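Local coordinates for cobalamin biosynthesis protein CobN (PDB 7C6O) that is the large, catalytic subunit of cobaltochelatase, the ligase that probably inserts cobalt into the corrin ring during cobalamin biosynthesis, at residues A[590-595]-A[609-614]; A[805-810]-A[836-841]; A[385-390]-A[555-560]. One frame throughout, in Å; residues are numbered along the deposited sequence. Where two conformers were deposited one is given.

Interaction 1 of 3, residues A[590-595]-A[609-614]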
ATOM      1  N   PHE A 590     -11.659   4.341   1.746  1.00 12.90           N
ATOM      2  CA  PHE A 590     -10.821   3.285   1.197  1.00 13.95           C
ATOM      3  C   PHE A 590     -11.056   1.970   1.923  1.00 15.53           C
ATOM      4  O   PHE A 590     -11.147   1.938   3.149  1.00 13.94           O
ATOM      5  CB  PHE A 590      -9.340   3.665   1.280  1.00 14.07           C
ATOM      6  CG  PHE A 590      -8.553   3.252   0.079  1.00 12.46           C
ATOM      7  CD1 PHE A 590      -8.100   1.951  -0.051  1.00 12.24           C
ATOM      8  CD2 PHE A 590      -8.284   4.159  -0.930  1.00 14.38           C
ATOM      9  CE1 PHE A 590      -7.385   1.565  -1.165  1.00 13.52           C
ATOM     10  CE2 PHE A 590      -7.568   3.783  -2.047  1.00 13.86           C
ATOM     11  CZ  PHE A 590      -7.116   2.488  -2.166  1.00 11.25           C
ATOM     12  N   LEU A 591     -11.128   0.884   1.157  1.00 15.11           N
ATOM     13  CA  LEU A 591     -11.398  -0.429   1.727  1.00 13.62           C
ATOM     14  C   LEU A 591     -10.288  -0.847   2.688  1.00 12.10           C
ATOM     15  O   LEU A 591      -9.101  -0.753   2.364  1.00 13.44           O
ATOM     16  CB  LEU A 591     -11.546  -1.453   0.603  1.00 13.59           C
ATOM     17  CG  LEU A 591     -11.831  -2.899   1.002  1.00 16.92           C
ATOM     18  CD1 LEU A 591     -13.119  -3.004   1.816  1.00 16.69           C
ATOM     19  CD2 LEU A 591     -11.896  -3.780  -0.239  1.00 15.55           C
ATOM     20  N   VAL A 592     -10.686  -1.330   3.870  1.00 11.11           N
ATOM     21  CA  VAL A 592      -9.736  -1.577   4.954  1.00 12.67           C
ATOM     22  C   VAL A 592      -8.754  -2.694   4.608  1.00 13.41           C
ATOM     23  O   VAL A 592      -7.602  -2.673   5.063  1.00 12.36           O
ATOM     24  CB  VAL A 592     -10.494  -1.875   6.265  1.00 14.57           C
ATOM     25  CG1 VAL A 592     -11.377  -3.115   6.118  1.00 15.16           C
ATOM     26  CG2 VAL A 592      -9.522  -2.040   7.431  1.00 13.99           C
ATOM     27  N   ASN A 593      -9.165  -3.680   3.808  1.00 12.78           N
ATOM     28  CA  ASN A 593      -8.293  -4.809   3.506  1.00 13.00           C
ATOM     29  C   ASN A 593      -7.541  -4.640   2.189  1.00 11.58           C
ATOM     30  O   ASN A 593      -7.051  -5.627   1.633  1.00 14.17           O
ATOM     31  CB  ASN A 593      -9.082  -6.121   3.507  1.00 15.98           C
ATOM     32  CG  ASN A 593     -10.055  -6.223   2.354  1.00 18.88           C
ATOM     33  OD1 ASN A 593     -11.109  -5.592   2.364  1.00 19.84           O
ATOM     34  ND2 ASN A 593      -9.721  -7.041   1.364  1.00 20.09           N
ATOM     35  N   ASP A 594      -7.412  -3.407   1.693  1.00 11.98           N
ATOM     36  CA  ASP A 594      -6.557  -3.093   0.546  1.00 13.40           C
ATOM     37  C   ASP A 594      -5.472  -2.111   0.985  1.00 14.99           C
ATOM     38  O   ASP A 594      -5.432  -0.962   0.522  1.00 11.17           O
ATOM     39  CB  ASP A 594      -7.369  -2.525  -0.616  1.00 15.57           C
ATOM     40  CG  ASP A 594      -8.197  -3.583  -1.324  1.00 22.02           C
ATOM     41  OD1 ASP A 594      -8.087  -4.776  -0.965  1.00 24.00           O
ATOM     42  OD2 ASP A 594      -8.959  -3.222  -2.244  1.00 24.96           O
ATOM     43  N   PRO A 595      -4.560  -2.541   1.868  1.00 13.96           N
ATOM     44  CA  PRO A 595      -3.581  -1.589   2.423  1.00 13.38           C
ATOM     45  C   PRO A 595      -2.626  -1.009   1.396  1.00 14.07           C
ATOM     46  O   PRO A 595      -2.284   0.177   1.484  1.00 14.27           O
ATOM     47  CB  PRO A 595      -2.837  -2.431   3.468  1.00 13.67           C
ATOM     48  CG  PRO A 595      -3.011  -3.838   3.011  1.00 11.32           C
ATOM     49  CD  PRO A 595      -4.373  -3.899   2.406  1.00 13.98           C
ATOM     50  N   LEU A 609      -6.890   8.995   4.293  1.00 12.59           N
ATOM     51  CA  LEU A 609      -7.843   7.911   4.117  1.00 13.93           C
ATOM     52  C   LEU A 609      -8.882   7.927   5.229  1.00 14.04           C
ATOM     53  O   LEU A 609      -8.607   8.324   6.363  1.00 14.54           O
ATOM     54  CB  LEU A 609      -7.135   6.555   4.109  1.00 12.50           C
ATOM     55  CG  LEU A 609      -5.976   6.343   3.135  1.00 13.50           C
ATOM     56  CD1 LEU A 609      -5.501   4.903   3.207  1.00 15.64           C
ATOM     57  CD2 LEU A 609      -6.366   6.716   1.709  1.00 11.26           C
ATOM     58  N   VAL A 610     -10.094   7.500   4.887  1.00 14.47           N
ATOM     59  CA  VAL A 610     -11.118   7.149   5.865  1.00 12.18           C
ATOM     60  C   VAL A 610     -11.528   5.731   5.503  1.00 15.79           C
ATOM     61  O   VAL A 610     -12.341   5.530   4.594  1.00 15.43           O
ATOM     62  CB  VAL A 610     -12.321   8.099   5.842  1.00 12.94           C
ATOM     63  CG1 VAL A 610     -13.340   7.686   6.901  1.00 15.34           C
ATOM     64  CG2 VAL A 610     -11.878   9.534   6.061  1.00 12.48           C
ATOM     65  N   ASP A 611     -10.955   4.740   6.180  1.00 14.68           N
ATOM     66  CA  ASP A 611     -11.171   3.395   5.675  1.00 12.64           C
ATOM     67  C   ASP A 611     -12.581   2.921   6.011  1.00 13.53           C
ATOM     68  O   ASP A 611     -13.243   3.437   6.915  1.00 17.21           O
ATOM     69  CB  ASP A 611     -10.095   2.419   6.176  1.00 14.45           C
ATOM     70  CG  ASP A 611     -10.084   2.226   7.684  1.00 17.13           C
ATOM     71  OD1 ASP A 611     -10.992   2.700   8.392  1.00 16.63           O
ATOM     72  OD2 ASP A 611      -9.129   1.574   8.160  1.00 18.79           O
ATOM     73  N   HIS A 612     -13.060   1.957   5.226  1.00 12.55           N
ATOM     74  CA  HIS A 612     -14.430   1.493   5.350  1.00 12.67           C
ATOM     75  C   HIS A 612     -14.476  -0.027   5.401  1.00 13.14           C
ATOM     76  O   HIS A 612     -13.535  -0.723   5.008  1.00 12.05           O
ATOM     77  CB  HIS A 612     -15.329   2.025   4.212  1.00 11.89           C
ATOM     78  CG  HIS A 612     -15.010   1.474   2.854  1.00 12.27           C
ATOM     79  ND1 HIS A 612     -15.338   0.190   2.473  1.00 15.12           N
ATOM     80  CD2 HIS A 612     -14.428   2.048   1.774  1.00 14.53           C
ATOM     81  CE1 HIS A 612     -14.954  -0.010   1.224  1.00 13.16           C
ATOM     82  NE2 HIS A 612     -14.400   1.102   0.776  1.00 13.16           N
ATOM     83  N   LEU A 613     -15.605  -0.526   5.892  1.00 12.31           N
ATOM     84  CA  LEU A 613     -15.765  -1.941   6.174  1.00 14.23           C
ATOM     85  C   LEU A 613     -15.753  -2.767   4.889  1.00 14.24           C
ATOM     86  O   LEU A 613     -16.055  -2.282   3.795  1.00 12.59           O
ATOM     87  CB  LEU A 613     -17.068  -2.170   6.942  1.00 12.23           C
ATOM     88  CG  LEU A 613     -17.278  -3.535   7.598  1.00 15.57           C
ATOM     89  CD1 LEU A 613     -16.180  -3.823   8.611  1.00 16.71           C
ATOM     90  CD2 LEU A 613     -18.646  -3.597   8.251  1.00 16.40           C
ATOM     91  N   ILE A 614     -15.383  -4.034   5.040  1.00 13.76           N
ATOM     92  CA  ILE A 614     -15.481  -5.026   3.973  1.00 12.37           C
ATOM     93  C   ILE A 614     -16.952  -5.216   3.616  1.00 15.92           C
ATOM     94  O   ILE A 614     -17.831  -4.886   4.427  1.00 14.23           O
ATOM     95  CB  ILE A 614     -14.834  -6.353   4.400  1.00 13.50           C
ATOM     96  CG1 ILE A 614     -15.598  -6.957   5.581  1.00 14.83           C
ATOM     97  CG2 ILE A 614     -13.367  -6.133   4.755  1.00 12.79           C
ATOM     98  CD1 ILE A 614     -15.242  -8.401   5.869  1.00 14.15           C
TER
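The imidazole of His612 lies flat against the strand beside it: Leu591 CA sits over one face, 3.7 Å from the ring centroid and 20° off the normal, a CH-pi contact. Leu591 CD1 reaches the same ring at CE1, 3.6 Å away. His702 also meets this ring, the planes nearly parallel. In the ring plane, ND1 donates to Leu613 O (2.9 Å, 154° at the hydrogen), which limits rotation of the imidazole; chi1 of 68°, with CG between the backbone N and the carbonyl carbon, brings the ring back over Leu591. The Phe590 ring is met obliquely by Leu609 CD2, 4.1 Å from its CD2, and packs edge-to-face with Tyr588.

Between these rings, on opposite faces of the sheet, the backbones pair as parallel strands. Phe590 N donates to Val610 O, His612 N to Phe590 O at 2.8 Å, and Val592 N to His612 O at 3.1 Å. Past the strand end, Ile614 CG2 meets Val592 CG1 at 3.9 Å and also touches Asn593 OD1, a buried oxygen for which the model has no polar partner. Asp611 OD2 rests near Val592 CG2, while its OD1 accepts from Arg840 N.

Strands 586-591 and 608-612 are joined through helix 595-604 as a beta-alpha-beta unit. That helix touches Phe590 and Leu609, whereas helix 807-815 packs on Val610 and His612; strand 551-555 pairs with the other edge of strand 586-591.

Interaction 2 of 3, residues A[805-810]-A[836-841]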
ATOM      1  N   ALA A 805     -20.336   2.772  11.741  1.00 20.41           N
ATOM      2  CA  ALA A 805     -21.335   3.829  11.639  1.00 19.11           C
ATOM      3  C   ALA A 805     -20.736   5.230  11.700  1.00 20.23           C
ATOM      4  O   ALA A 805     -21.476   6.200  11.498  1.00 21.01           O
ATOM      5  CB  ALA A 805     -22.380   3.668  12.745  1.00 21.58           C
ATOM      6  N   THR A 806     -19.436   5.366  11.965  1.00 19.95           N
ATOM      7  CA  THR A 806     -18.780   6.667  12.021  1.00 19.56           C
ATOM      8  C   THR A 806     -18.042   7.023  10.736  1.00 19.70           C
ATOM      9  O   THR A 806     -17.395   8.073  10.686  1.00 19.66           O
ATOM     10  CB  THR A 806     -17.790   6.725  13.194  1.00 18.60           C
ATOM     11  OG1 THR A 806     -16.612   5.977  12.868  1.00 18.73           O
ATOM     12  CG2 THR A 806     -18.412   6.151  14.458  1.00 22.74           C
ATOM     13  N   GLU A 807     -18.127   6.181   9.702  1.00 15.75           N
ATOM     14  CA  GLU A 807     -17.322   6.387   8.499  1.00 17.84           C
ATOM     15  C   GLU A 807     -17.644   7.717   7.828  1.00 15.17           C
ATOM     16  O   GLU A 807     -16.740   8.458   7.424  1.00 15.12           O
ATOM     17  CB  GLU A 807     -17.536   5.230   7.523  1.00 15.25           C
ATOM     18  CG  GLU A 807     -16.841   3.942   7.925  1.00 16.48           C
ATOM     19  CD  GLU A 807     -17.333   2.747   7.131  1.00 16.53           C
ATOM     20  OE1 GLU A 807     -18.242   2.920   6.288  1.00 14.30           O
ATOM     21  OE2 GLU A 807     -16.816   1.634   7.357  1.00 16.08           O
ATOM     22  N   ILE A 808     -18.931   8.031   7.685  1.00 15.23           N
ATOM     23  CA  ILE A 808     -19.308   9.286   7.045  1.00 17.19           C
ATOM     24  C   ILE A 808     -19.002  10.462   7.965  1.00 19.69           C
ATOM     25  O   ILE A 808     -18.573  11.529   7.511  1.00 19.86           O
ATOM     26  CB  ILE A 808     -20.787   9.245   6.624  1.00 18.45           C
ATOM     27  CG1 ILE A 808     -20.970   8.296   5.437  1.00 17.49           C
ATOM     28  CG2 ILE A 808     -21.286  10.634   6.274  1.00 18.56           C
ATOM     29  CD1 ILE A 808     -22.395   8.208   4.931  1.00 20.18           C
ATOM     30  N   GLU A 809     -19.194  10.278   9.273  1.00 20.34           N
ATOM     31  CA  GLU A 809     -18.830  11.329  10.219  1.00 21.60           C
ATOM     32  C   GLU A 809     -17.349  11.668  10.118  1.00 20.35           C
ATOM     33  O   GLU A 809     -16.965  12.840  10.218  1.00 17.81           O
ATOM     34  CB  GLU A 809     -19.190  10.907  11.643  1.00 22.49           C
ATOM     35  CG  GLU A 809     -18.990  12.001  12.684  0.88 26.18           C
ATOM     36  CD  GLU A 809     -19.666  13.305  12.292  0.31 27.85           C
ATOM     37  OE1 GLU A 809     -18.966  14.335  12.188  0.63 29.01           O
ATOM     38  OE2 GLU A 809     -20.896  13.298  12.074  0.86 28.72           O
ATOM     39  N   GLN A 810     -16.500  10.660   9.893  1.00 19.26           N
ATOM     40  CA  GLN A 810     -15.067  10.923   9.798  1.00 18.16           C
ATOM     41  C   GLN A 810     -14.705  11.621   8.493  1.00 16.55           C
ATOM     42  O   GLN A 810     -13.739  12.389   8.456  1.00 16.72           O
ATOM     43  CB  GLN A 810     -14.277   9.623   9.955  1.00 20.39           C
ATOM     44  CG  GLN A 810     -14.243   9.081  11.381  1.00 20.50           C
ATOM     45  CD  GLN A 810     -13.430   9.950  12.333  1.00 26.91           C
ATOM     46  OE1 GLN A 810     -12.663  10.814  11.908  1.00 30.04           O
ATOM     47  NE2 GLN A 810     -13.594   9.720  13.629  1.00 31.05           N
ATOM     48  N   LEU A 836     -10.393  -3.332  12.743  1.00 16.10           N
ATOM     49  CA  LEU A 836     -11.619  -2.677  13.158  1.00 13.82           C
ATOM     50  C   LEU A 836     -11.369  -1.896  14.446  1.00 15.17           C
ATOM     51  O   LEU A 836     -10.563  -2.314  15.285  1.00 14.36           O
ATOM     52  CB  LEU A 836     -12.725  -3.706  13.376  1.00 15.16           C
ATOM     53  CG  LEU A 836     -12.903  -4.730  12.250  1.00 15.30           C
ATOM     54  CD1 LEU A 836     -13.988  -5.752  12.587  1.00 14.95           C
ATOM     55  CD2 LEU A 836     -13.213  -4.028  10.934  1.00 16.86           C
ATOM     56  N   PRO A 837     -12.029  -0.746  14.647  1.00 15.99           N
ATOM     57  CA  PRO A 837     -13.063  -0.148  13.798  1.00 15.52           C
ATOM     58  C   PRO A 837     -12.534   0.498  12.523  1.00 16.11           C
ATOM     59  O   PRO A 837     -11.352   0.843  12.430  1.00 14.07           O
ATOM     60  CB  PRO A 837     -13.669   0.920  14.708  1.00 18.14           C
ATOM     61  CG  PRO A 837     -12.514   1.365  15.534  1.00 17.39           C
ATOM     62  CD  PRO A 837     -11.730   0.106  15.813  1.00 19.42           C
ATOM     63  N   THR A 838     -13.420   0.662  11.547  1.00 17.77           N
ATOM     64  CA  THR A 838     -13.090   1.414  10.346  1.00 16.94           C
ATOM     65  C   THR A 838     -13.303   2.902  10.625  1.00 17.39           C
ATOM     66  O   THR A 838     -13.485   3.325  11.770  1.00 18.21           O
ATOM     67  CB  THR A 838     -13.910   0.915   9.159  1.00 15.72           C
ATOM     68  OG1 THR A 838     -15.303   0.946   9.491  1.00 14.93           O
ATOM     69  CG2 THR A 838     -13.508  -0.512   8.798  1.00 17.14           C
ATOM     70  N   GLY A 839     -13.291   3.716   9.573  1.00 15.98           N
ATOM     71  CA  GLY A 839     -13.334   5.152   9.751  1.00 16.75           C
ATOM     72  C   GLY A 839     -12.013   5.767  10.146  1.00 18.26           C
ATOM     73  O   GLY A 839     -11.998   6.872  10.696  1.00 19.41           O
ATOM     74  N   ARG A 840     -10.900   5.089   9.878  1.00 17.59           N
ATOM     75  CA  ARG A 840      -9.580   5.532  10.295  1.00 16.82           C
ATOM     76  C   ARG A 840      -8.654   5.669   9.090  1.00 17.01           C
ATOM     77  O   ARG A 840      -8.844   5.030   8.050  1.00 16.94           O
ATOM     78  CB  ARG A 840      -8.977   4.556  11.319  1.00 16.86           C
ATOM     79  CG  ARG A 840      -9.795   4.427  12.596  1.00 17.47           C
ATOM     80  CD  ARG A 840      -9.103   3.550  13.634  1.00 17.65           C
ATOM     81  NE  ARG A 840      -9.099   2.140  13.252  1.00 18.36           N
ATOM     82  CZ  ARG A 840      -8.583   1.165  13.996  1.00 20.36           C
ATOM     83  NH1 ARG A 840      -8.024   1.440  15.168  1.00 21.55           N
ATOM     84  NH2 ARG A 840      -8.624  -0.088  13.566  1.00 15.96           N
ATOM     85  N   ASN A 841      -7.642   6.522   9.244  1.00 14.41           N
ATOM     86  CA  ASN A 841      -6.621   6.735   8.215  1.00 13.88           C
ATOM     87  C   ASN A 841      -5.525   5.699   8.432  1.00 16.43           C
ATOM     88  O   ASN A 841      -4.559   5.934   9.159  1.00 17.22           O
ATOM     89  CB  ASN A 841      -6.089   8.161   8.295  1.00 13.99           C
ATOM     90  CG  ASN A 841      -5.038   8.454   7.245  1.00 13.55           C
ATOM     91  OD1 ASN A 841      -4.904   7.723   6.264  1.00 14.35           O
ATOM     92  ND2 ASN A 841      -4.285   9.533   7.446  1.00 11.54           N
TER
HETATM   93  O   HOH W   1     -13.935   4.546  14.330  1.00 31.78           O
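Gly839 brings its backbone to within 4.4 Å of Glu807, CA to CA, where the 3-10 segment 805-806 passes into helix 807-815, and its positive phi of 78° turns the loop there. The main side-chain link is a hydrogen bond from Thr838 OG1 to Glu807 OE2 (2.7 Å), received on the anti lone pair of that oxygen. Glu807 gets there with a chain extended beyond CG. The same OE2 accepts from Leu613 N, and OE1 takes His702 NE2 and Gly705 N, giving the carboxylate four donors that hold it in position.

This is a helix start docked against an irregular loop, both laid along the end of strand 608-612. Thr838 touches Asp611 of that strand, and Gly839 is hydrogen-bonded to Asp611 backbone to backbone.

On the next turn, Gln810 bends at chi2 (-69°) and lays CG alongside Gly839 O, 3.2 Å away; its amide oxygen, OE1, accepts from Arg813 NH1. A water donates to Thr838 O at 2.9 Å and more weakly to Thr806 OG1 at 3.4 Å, bridging the 3-10 segment before the helix to the loop, while Thr806 OG1 is also bonded to Gly803 O. Within the loop, which has a cis peptide before Pro837, the Arg840 side chain folds back: Pro837 CD lies 3.7 Å above the centre of the Arg840 guanidinium plane, and Arg840 NE gives Pro837 O a weak bond, bent to 117° at the hydrogen.

Interaction 3 of 3, residues A[385-390]-A[555-560]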
ATOM      1  N   ASN A 385     -15.831   2.688 -10.156  1.00 34.80           N
ATOM      2  CA  ASN A 385     -15.086   1.522  -9.699  0.59 35.76           C
ATOM      3  C   ASN A 385     -14.675   1.708  -8.243  1.00 35.95           C
ATOM      4  O   ASN A 385     -13.982   2.672  -7.900  1.00 37.78           O
ATOM      5  CB  ASN A 385     -13.857   1.305 -10.584  0.59 35.82           C
ATOM      6  CG  ASN A 385     -13.353  -0.126 -10.547  0.59 37.26           C
ATOM      7  OD1 ASN A 385     -13.557  -0.845  -9.569  0.59 39.72           O
ATOM      8  ND2 ASN A 385     -12.689  -0.549 -11.618  0.59 36.20           N
ATOM      9  N   ALA A 386     -15.114   0.789  -7.388  1.00 32.59           N
ATOM     10  CA  ALA A 386     -14.771   0.839  -5.969  1.00 29.98           C
ATOM     11  C   ALA A 386     -14.915  -0.564  -5.409  1.00 30.75           C
ATOM     12  O   ALA A 386     -16.030  -1.088  -5.335  1.00 28.38           O
ATOM     13  CB  ALA A 386     -15.661   1.822  -5.213  1.00 27.83           C
ATOM     14  N   VAL A 387     -13.796  -1.162  -5.006  1.00 27.21           N
ATOM     15  CA  VAL A 387     -13.791  -2.567  -4.624  1.00 25.26           C
ATOM     16  C   VAL A 387     -14.589  -2.759  -3.342  1.00 27.07           C
ATOM     17  O   VAL A 387     -14.354  -2.076  -2.336  1.00 24.98           O
ATOM     18  CB  VAL A 387     -12.350  -3.072  -4.477  1.00 25.75           C
ATOM     19  CG1 VAL A 387     -12.331  -4.454  -3.849  1.00 23.28           C
ATOM     20  CG2 VAL A 387     -11.682  -3.099  -5.845  1.00 29.32           C
ATOM     21  N   GLY A 388     -15.548  -3.685  -3.381  1.00 27.07           N
ATOM     22  CA  GLY A 388     -16.392  -4.003  -2.246  1.00 28.09           C
ATOM     23  C   GLY A 388     -17.389  -2.939  -1.843  1.00 24.18           C
ATOM     24  O   GLY A 388     -18.126  -3.144  -0.871  1.00 20.23           O
ATOM     25  N   LEU A 389     -17.457  -1.821  -2.559  1.00 18.12           N
ATOM     26  CA  LEU A 389     -18.230  -0.665  -2.133  1.00 16.11           C
ATOM     27  C   LEU A 389     -19.348  -0.367  -3.123  1.00 15.85           C
ATOM     28  O   LEU A 389     -19.136  -0.383  -4.340  1.00 14.82           O
ATOM     29  CB  LEU A 389     -17.321   0.564  -1.987  1.00 14.66           C
ATOM     30  CG  LEU A 389     -17.928   1.841  -1.404  1.00 17.01           C
ATOM     31  CD1 LEU A 389     -18.223   1.662   0.076  1.00 17.34           C
ATOM     32  CD2 LEU A 389     -16.995   3.026  -1.627  1.00 20.09           C
ATOM     33  N   ASP A 390     -20.538  -0.091  -2.592  1.00 14.81           N
ATOM     34  CA  ASP A 390     -21.642   0.452  -3.384  1.00 14.69           C
ATOM     35  C   ASP A 390     -21.393   1.950  -3.514  1.00 15.15           C
ATOM     36  O   ASP A 390     -21.830   2.753  -2.686  1.00 10.45           O
ATOM     37  CB  ASP A 390     -22.987   0.150  -2.728  1.00 15.26           C
ATOM     38  CG  ASP A 390     -24.179   0.524  -3.607  1.00 17.95           C
ATOM     39  OD1 ASP A 390     -24.054   1.417  -4.473  1.00 16.93           O
ATOM     40  OD2 ASP A 390     -25.259  -0.073  -3.416  1.00 16.30           O
ATOM     41  N   LEU A 555     -13.968   8.735  -4.196  1.00 17.47           N
ATOM     42  CA  LEU A 555     -14.832   7.687  -3.658  1.00 23.54           C
ATOM     43  C   LEU A 555     -14.300   6.302  -4.019  1.00 25.99           C
ATOM     44  O   LEU A 555     -14.424   5.856  -5.164  1.00 27.67           O
ATOM     45  CB  LEU A 555     -16.261   7.873  -4.161  1.00 27.88           C
ATOM     46  CG  LEU A 555     -17.017   8.958  -3.398  1.00 34.16           C
ATOM     47  CD1 LEU A 555     -18.459   9.037  -3.861  1.00 36.28           C
ATOM     48  CD2 LEU A 555     -16.936   8.695  -1.901  1.00 34.80           C
ATOM     49  N   GLY A 556     -13.717   5.619  -3.036  0.76 23.52           N
ATOM     50  CA  GLY A 556     -13.450   4.201  -3.142  0.76 23.49           C
ATOM     51  C   GLY A 556     -12.147   3.859  -3.846  0.76 24.60           C
ATOM     52  O   GLY A 556     -11.521   4.673  -4.531  0.76 19.78           O
ATOM     53  N   LYS A 557     -11.750   2.596  -3.682  1.00 28.56           N
ATOM     54  CA  LYS A 557     -10.510   2.079  -4.253  1.00 32.68           C
ATOM     55  C   LYS A 557     -10.726   1.659  -5.704  1.00 31.45           C
ATOM     56  O   LYS A 557     -11.530   0.758  -5.971  1.00 29.50           O
ATOM     57  CB  LYS A 557     -10.012   0.891  -3.428  1.00 34.37           C
ATOM     58  CG  LYS A 557      -8.764   0.206  -3.978  1.00 34.75           C
ATOM     59  CD  LYS A 557      -9.076  -1.088  -4.699  1.00 35.76           C
ATOM     60  CE  LYS A 557      -7.802  -1.810  -5.109  1.00 36.63           C
ATOM     61  NZ  LYS A 557      -8.066  -2.965  -6.012  1.00 37.05           N
ATOM     62  N   HIS A 558     -10.022   2.294  -6.646  1.00 28.91           N
ATOM     63  CA  HIS A 558      -9.186   3.480  -6.430  1.00 29.52           C
ATOM     64  C   HIS A 558      -9.104   4.257  -7.740  1.00 31.30           C
ATOM     65  O   HIS A 558      -9.467   3.735  -8.793  1.00 31.35           O
ATOM     66  CB  HIS A 558      -7.771   3.117  -5.953  1.00 31.44           C
ATOM     67  CG  HIS A 558      -7.031   2.196  -6.874  1.00 35.32           C
ATOM     68  ND1 HIS A 558      -6.681   0.912  -6.515  1.00 35.58           N
ATOM     69  CD2 HIS A 558      -6.566   2.373  -8.133  1.00 35.66           C
ATOM     70  CE1 HIS A 558      -6.039   0.336  -7.514  1.00 34.23           C
ATOM     71  NE2 HIS A 558      -5.956   1.201  -8.509  1.00 36.93           N
ATOM     72  N   GLY A 559      -8.610   5.498  -7.673  1.00 31.85           N
ATOM     73  CA  GLY A 559      -8.418   6.308  -8.858  1.00 28.82           C
ATOM     74  C   GLY A 559      -7.028   6.150  -9.452  1.00 25.00           C
ATOM     75  O   GLY A 559      -6.215   5.341  -9.010  1.00 25.87           O
ATOM     76  N   ASN A 560      -6.753   6.956 -10.482  1.00 18.77           N
ATOM     77  CA  ASN A 560      -5.495   6.853 -11.208  1.00 16.68           C
ATOM     78  C   ASN A 560      -4.502   7.965 -10.898  1.00 15.65           C
ATOM     79  O   ASN A 560      -3.343   7.862 -11.313  1.00 15.26           O
ATOM     80  CB  ASN A 560      -5.745   6.811 -12.727  1.00 18.41           C
ATOM     81  CG  ASN A 560      -6.492   8.036 -13.251  1.00 20.25           C
ATOM     82  OD1 ASN A 560      -6.458   9.116 -12.661  1.00 20.52           O
ATOM     83  ND2 ASN A 560      -7.167   7.864 -14.384  1.00 20.79           N
TER
HETATM   84  O   HOH W   2     -15.365   5.791  -7.640  1.00 28.11           O
HETATM   85  O   HOH W   3     -13.215   1.086  -1.862  1.00 22.14           O
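Ala386 and Gly556 bring together two loops that follow neighbouring parallel strands, 369-373 and 551-555, of a mixed sheet. Their CA atoms are 4.6 Å apart. On one side of the contact, a type II beta turn from Ala386 to Leu389 leads towards helix 391-405; on the other, the chain runs through Gly556 and Lys557 into a cis peptide before His558.

The direct polar link is between backbones. Val387 N donates to Lys557 O at 3.1 Å, with 148° at the hydrogen and the donor lying in the carbonyl plane. Ala386 CA approaches the same oxygen at 3.2 Å as a CA-H...O contact, so the carbonyl is gripped by two neighbouring groups of the turn. Inside the turn, Leu389 N closes onto Ala386 O, an oxygen that also accepts from Lys1138 NZ.

Water supplies two further links. One donates to Leu555 O at 2.6 Å and weakly to Asn385 O; another accepts from Lys557 N and donates weakly to Val387 O. The backbone polar groups of the two loops are thus joined through solvent as well as directly.

Apolar contacts complete the account. Gly556, at a positive phi of 85°, turns its bare CA to Ala386 CB, 3.9 Å away, and Leu389 CD2 approaches that CA from the far end of the turn. Lys557 leaves the backbone with CG anti to N (chi1 176°), then bends at chi2, and its chain runs alongside Val387 in the same direction. Its ammonium end has Asp594 and Glu597 as long, weak ion partners. The closest side-chain approach here is Val387 CG2 to Lys557 CD, at 3.5 Å tighter than usual for two carbons.

Overall arrangement
From the N terminus, interaction 3 comes first: 385-390 meets 555-560 after a long excursion of 164 residues, joining loops that follow strands 369-373 and 551-555. Interaction 1 then closes a short beta-alpha-beta loop between 590-595 and 609-614, and interaction 2 ties 805-810 to 836-841 across 25 residues. The three loops follow in series, none enclosing or crossing another. Spatially, interaction 1 is the middle piece: its centre lies about 9 Å from that of interaction 2, which it meets through probable hydrogen bonds, and about 10 Å from that of interaction 3, which it meets by packing. Interactions 2 and 3 do not touch; their nearest atoms are about 6 Å apart.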